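Local coordinates for protein carbohydrate binding family 6 (PDB 5A8C) that probably hydrolyses terminal alpha-L-arabinofuranosyl residues from arabinose-containing polysaccharides, as a family 43 glycoside hydrolase built on a five-bladed beta-propeller, at residues Val88-Trp102 with Leu115-Ala127. Sequence-based numbering, arbitrary orientation. Where two conformers were deposited one is given.
Sequences VFNAKRDSRWASVSW and LYYGNGGNGIGVA
Phe89, Trp97 and Tyr117 form an aromatic cluster at a junction between two consecutive blades of the five-bladed beta-propeller. Residues 88-102 leave the last strand of one four-stranded antiparallel sheet, turn through the short helix 91-94 and cross to the next sheet, where residues 115-127 form a hairpin.

Tyr117 is clamped on both ring faces. Phe89 CE2 sits 3.5 Å above the centre of one face, the two ring planes inclined at 46°, while Gly125 CA of the neighbouring hairpin strand covers the opposite face nearer the rim. Ala98 CB meets the tyrosine at its edge, and the Phe89 ring also reaches Ala127 CB (CE1 to CB, 3.5 Å). Trp97 lies nearly parallel to Tyr117 but is slid so far that the rings barely overlap; its CZ2 instead approaches the Tyr117 hydroxyl. That hydroxyl and Trp97 NE1 both hydrogen-bond to Asp138 OD2, which ties the polar ends of the two rings together.

Farther along, Asn119 fastens the incoming loop. With CG anti to the backbone N (chi1 -176°), its OD1 accepts from Ser99 N at 2.9 Å, from above the carbonyl plane, and from Val100 N at 3.1 Å, nearly in line with the C=O bond. Its ND2 donates to Asn122 O, a side-chain bond across the type I' turn 119-122, which is closed by Asn122 N to Asn119 O, and to a water that also bridges to Trp97 O.

Beyond this clasp Trp102 and Gly118 form an antiparallel hydrogen-bonded pair, with Trp102 N to Gly118 O at 2.8 Å. The Trp102 side chain borders a bound Tris molecule, consistent with a place in the substrate pocket, and Gly120 CA makes a CH-pi contact 3.4 Å from the centroid of its six-membered ring.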
# COMPACT_ATOMS: atom_id res chain seq x y z
N VAL A 88 -7.95 2.24 -13.19
CA VAL A 88 -7.94 3.70 -13.23
C VAL A 88 -6.59 4.29 -13.61
O VAL A 88 -6.52 5.48 -13.85
CB VAL A 88 -8.42 4.27 -11.86
CG1 VAL A 88 -9.83 3.81 -11.57
CG2 VAL A 88 -7.45 3.90 -10.72
N PHE A 89 -5.57 3.44 -13.71
CA PHE A 89 -4.24 3.85 -14.12
C PHE A 89 -3.61 2.65 -14.79
O PHE A 89 -3.63 1.57 -14.23
CB PHE A 89 -3.35 4.30 -12.93
CG PHE A 89 -1.96 4.67 -13.28
CD1 PHE A 89 -1.70 5.80 -14.04
CD2 PHE A 89 -0.90 3.85 -12.94
CE1 PHE A 89 -0.41 6.14 -14.38
CE2 PHE A 89 0.40 4.19 -13.27
CZ PHE A 89 0.63 5.32 -14.01
N ASN A 90 -2.94 2.90 -15.94
CA ASN A 90 -2.21 1.88 -16.66
C ASN A 90 -0.84 2.48 -16.96
O ASN A 90 -0.80 3.51 -17.59
CB ASN A 90 -2.97 1.48 -17.95
CG ASN A 90 -2.21 0.52 -18.80
OD1 ASN A 90 -1.15 0.83 -19.32
ND2 ASN A 90 -2.71 -0.68 -18.92
N ALA A 91 0.23 1.87 -16.48
CA ALA A 91 1.53 2.54 -16.58
C ALA A 91 1.95 2.84 -18.00
O ALA A 91 2.43 3.92 -18.29
CB ALA A 91 2.57 1.74 -15.85
N LYS A 92 1.77 1.89 -18.91
CA LYS A 92 2.18 2.14 -20.31
C LYS A 92 1.34 3.19 -20.99
O LYS A 92 1.83 3.96 -21.80
CB LYS A 92 2.17 0.86 -21.09
CG LYS A 92 3.30 -0.09 -20.78
CD LYS A 92 3.32 -1.31 -21.64
CE LYS A 92 4.47 -2.27 -21.35
NZ LYS A 92 4.59 -3.29 -22.42
N ARG A 93 0.04 3.20 -20.69
CA ARG A 93 -0.87 4.14 -21.34
C ARG A 93 -0.77 5.55 -20.75
O ARG A 93 -1.05 6.54 -21.41
CB ARG A 93 -2.29 3.62 -21.18
CG ARG A 93 -3.38 4.32 -21.96
CD ARG A 93 -4.78 3.88 -21.53
NE ARG A 93 -5.03 4.22 -20.14
CZ ARG A 93 -5.92 3.62 -19.34
NH1 ARG A 93 -6.77 2.70 -19.82
NH2 ARG A 93 -6.00 3.95 -18.04
N ASP A 94 -0.48 5.62 -19.44
CA ASP A 94 -0.73 6.83 -18.64
C ASP A 94 0.55 7.43 -18.06
O ASP A 94 0.43 8.41 -17.34
CB ASP A 94 -1.73 6.51 -17.52
CG ASP A 94 -3.07 6.03 -18.00
OD1 ASP A 94 -3.50 6.44 -19.11
OD2 ASP A 94 -3.73 5.26 -17.25
N SER A 95 1.72 6.90 -18.40
CA SER A 95 2.99 7.47 -18.10
C SER A 95 3.86 7.42 -19.32
O SER A 95 3.66 6.58 -20.22
CB SER A 95 3.70 6.76 -16.97
OG SER A 95 4.34 5.61 -17.40
N ARG A 96 4.88 8.26 -19.35
CA ARG A 96 5.84 8.32 -20.44
C ARG A 96 7.05 7.45 -20.23
O ARG A 96 7.82 7.27 -21.16
CB ARG A 96 6.25 9.75 -20.69
CG ARG A 96 5.13 10.58 -21.27
CD ARG A 96 5.58 11.98 -21.55
NE ARG A 96 5.56 12.80 -20.35
CZ ARG A 96 6.39 13.82 -20.11
NH1 ARG A 96 7.37 14.08 -20.93
NH2 ARG A 96 6.17 14.61 -19.09
N TRP A 97 7.20 6.87 -19.04
CA TRP A 97 8.45 6.20 -18.70
C TRP A 97 8.29 4.83 -18.05
O TRP A 97 9.23 4.07 -18.02
CB TRP A 97 9.30 7.13 -17.78
CG TRP A 97 8.59 7.37 -16.46
CD1 TRP A 97 7.64 8.30 -16.17
CD2 TRP A 97 8.70 6.57 -15.27
NE1 TRP A 97 7.13 8.11 -14.91
CE2 TRP A 97 7.77 7.06 -14.33
CE3 TRP A 97 9.51 5.47 -14.90
CZ2 TRP A 97 7.63 6.50 -13.08
CZ3 TRP A 97 9.35 4.93 -13.64
CH2 TRP A 97 8.41 5.44 -12.75
N ALA A 98 7.11 4.54 -17.48
CA ALA A 98 6.93 3.32 -16.69
C ALA A 98 6.17 2.26 -17.47
O ALA A 98 5.42 2.56 -18.38
CB ALA A 98 6.19 3.65 -15.39
N SER A 99 6.39 1.02 -17.06
CA SER A 99 5.82 -0.16 -17.68
C SER A 99 4.83 -0.90 -16.77
O SER A 99 3.96 -1.63 -17.29
CB SER A 99 6.96 -1.13 -18.10
OG SER A 99 7.82 -0.47 -19.02
N VAL A 100 4.99 -0.80 -15.47
CA VAL A 100 4.19 -1.55 -14.50
C VAL A 100 3.77 -0.60 -13.39
O VAL A 100 4.41 0.45 -13.19
CB VAL A 100 4.91 -2.81 -14.00
CG1 VAL A 100 5.40 -3.67 -15.12
CG2 VAL A 100 6.04 -2.45 -13.07
N SER A 101 2.80 -1.03 -12.59
CA SER A 101 2.28 -0.17 -11.53
C SER A 101 1.99 -0.96 -10.27
O SER A 101 0.87 -1.33 -10.01
CB SER A 101 1.04 0.57 -11.99
OG SER A 101 -0.01 -0.27 -12.35
N TRP A 102 3.03 -1.24 -9.47
CA TRP A 102 2.90 -2.11 -8.32
C TRP A 102 2.57 -1.31 -7.07
O TRP A 102 3.26 -0.32 -6.76
CB TRP A 102 4.25 -2.85 -8.07
CG TRP A 102 4.70 -3.74 -9.16
CD1 TRP A 102 4.13 -3.97 -10.37
CD2 TRP A 102 5.87 -4.56 -9.11
NE1 TRP A 102 4.87 -4.91 -11.09
CE2 TRP A 102 5.96 -5.25 -10.31
CE3 TRP A 102 6.88 -4.74 -8.13
CZ2 TRP A 102 7.02 -6.12 -10.60
CZ3 TRP A 102 7.91 -5.59 -8.44
CH2 TRP A 102 7.99 -6.25 -9.64
N LEU A 115 -1.71 9.25 -6.90
CA LEU A 115 -1.58 7.80 -6.89
C LEU A 115 -0.12 7.46 -7.19
O LEU A 115 0.32 7.60 -8.31
CB LEU A 115 -2.53 7.25 -7.96
CG LEU A 115 -2.67 5.75 -8.05
CD1 LEU A 115 -3.35 5.18 -6.79
CD2 LEU A 115 -3.54 5.38 -9.27
N TYR A 116 0.58 7.04 -6.17
CA TYR A 116 2.01 6.70 -6.30
C TYR A 116 2.13 5.22 -6.58
O TYR A 116 1.28 4.44 -6.13
CB TYR A 116 2.77 7.08 -5.01
CG TYR A 116 2.62 8.53 -4.69
CD1 TYR A 116 1.56 9.00 -3.94
CD2 TYR A 116 3.56 9.46 -5.15
CE1 TYR A 116 1.37 10.36 -3.70
CE2 TYR A 116 3.39 10.81 -4.90
CZ TYR A 116 2.32 11.26 -4.19
OH TYR A 116 2.10 12.58 -3.95
N TYR A 117 3.14 4.81 -7.33
CA TYR A 117 3.23 3.43 -7.77
C TYR A 117 4.66 3.06 -8.02
O TYR A 117 5.52 3.90 -8.34
CB TYR A 117 2.40 3.23 -9.07
CG TYR A 117 2.87 4.06 -10.24
CD1 TYR A 117 2.44 5.37 -10.42
CD2 TYR A 117 3.72 3.52 -11.20
CE1 TYR A 117 2.90 6.14 -11.49
CE2 TYR A 117 4.16 4.27 -12.27
CZ TYR A 117 3.76 5.58 -12.44
OH TYR A 117 4.19 6.26 -13.55
N GLY A 118 4.97 1.76 -7.88
CA GLY A 118 6.32 1.27 -8.17
C GLY A 118 6.40 0.69 -9.56
O GLY A 118 5.65 -0.24 -9.91
N ASN A 119 7.34 1.18 -10.36
CA ASN A 119 7.65 0.60 -11.67
C ASN A 119 8.54 -0.63 -11.53
O ASN A 119 9.63 -0.68 -12.08
CB ASN A 119 8.28 1.64 -12.58
CG ASN A 119 8.53 1.14 -14.00
OD1 ASN A 119 7.67 0.45 -14.56
ND2 ASN A 119 9.63 1.51 -14.57
N GLY A 120 8.10 -1.62 -10.72
CA GLY A 120 8.79 -2.88 -10.68
C GLY A 120 10.17 -2.84 -10.07
O GLY A 120 10.98 -3.73 -10.39
N GLY A 121 10.41 -1.88 -9.21
CA GLY A 121 11.77 -1.64 -8.67
C GLY A 121 12.60 -0.64 -9.45
O GLY A 121 13.68 -0.25 -9.01
N ASN A 122 12.12 -0.24 -10.63
CA ASN A 122 12.78 0.70 -11.53
C ASN A 122 12.13 2.05 -11.45
O ASN A 122 11.54 2.55 -12.41
CB ASN A 122 12.74 0.19 -12.96
CG ASN A 122 13.18 -1.22 -13.07
OD1 ASN A 122 12.43 -2.11 -13.54
ND2 ASN A 122 14.37 -1.47 -12.62
N GLY A 123 12.21 2.67 -10.26
CA GLY A 123 11.64 3.97 -10.02
C GLY A 123 10.25 3.93 -9.43
O GLY A 123 9.47 2.99 -9.65
N ILE A 124 9.89 5.01 -8.71
CA ILE A 124 8.54 5.22 -8.17
C ILE A 124 7.94 6.44 -8.87
O ILE A 124 8.59 7.48 -8.96
CB ILE A 124 8.59 5.41 -6.65
CG1 ILE A 124 9.02 4.10 -5.98
CG2 ILE A 124 7.25 5.90 -6.11
CD1 ILE A 124 9.36 4.23 -4.52
N GLY A 125 6.71 6.27 -9.36
CA GLY A 125 6.00 7.33 -10.03
C GLY A 125 4.85 7.93 -9.23
O GLY A 125 4.48 7.43 -8.16
N VAL A 126 4.32 8.99 -9.79
CA VAL A 126 3.10 9.63 -9.29
C VAL A 126 2.18 9.91 -10.45
O VAL A 126 2.57 10.43 -11.49
CB VAL A 126 3.40 10.94 -8.54
CG1 VAL A 126 4.16 11.96 -9.40
CG2 VAL A 126 2.10 11.54 -7.98
N ALA A 127 0.91 9.52 -10.30
CA ALA A 127 -0.14 9.84 -11.27
C ALA A 127 -1.22 10.65 -10.58
O ALA A 127 -1.45 10.53 -9.37
CB ALA A 127 -0.69 8.57 -11.87
O HOH W 1 9.73 1.27 -17.56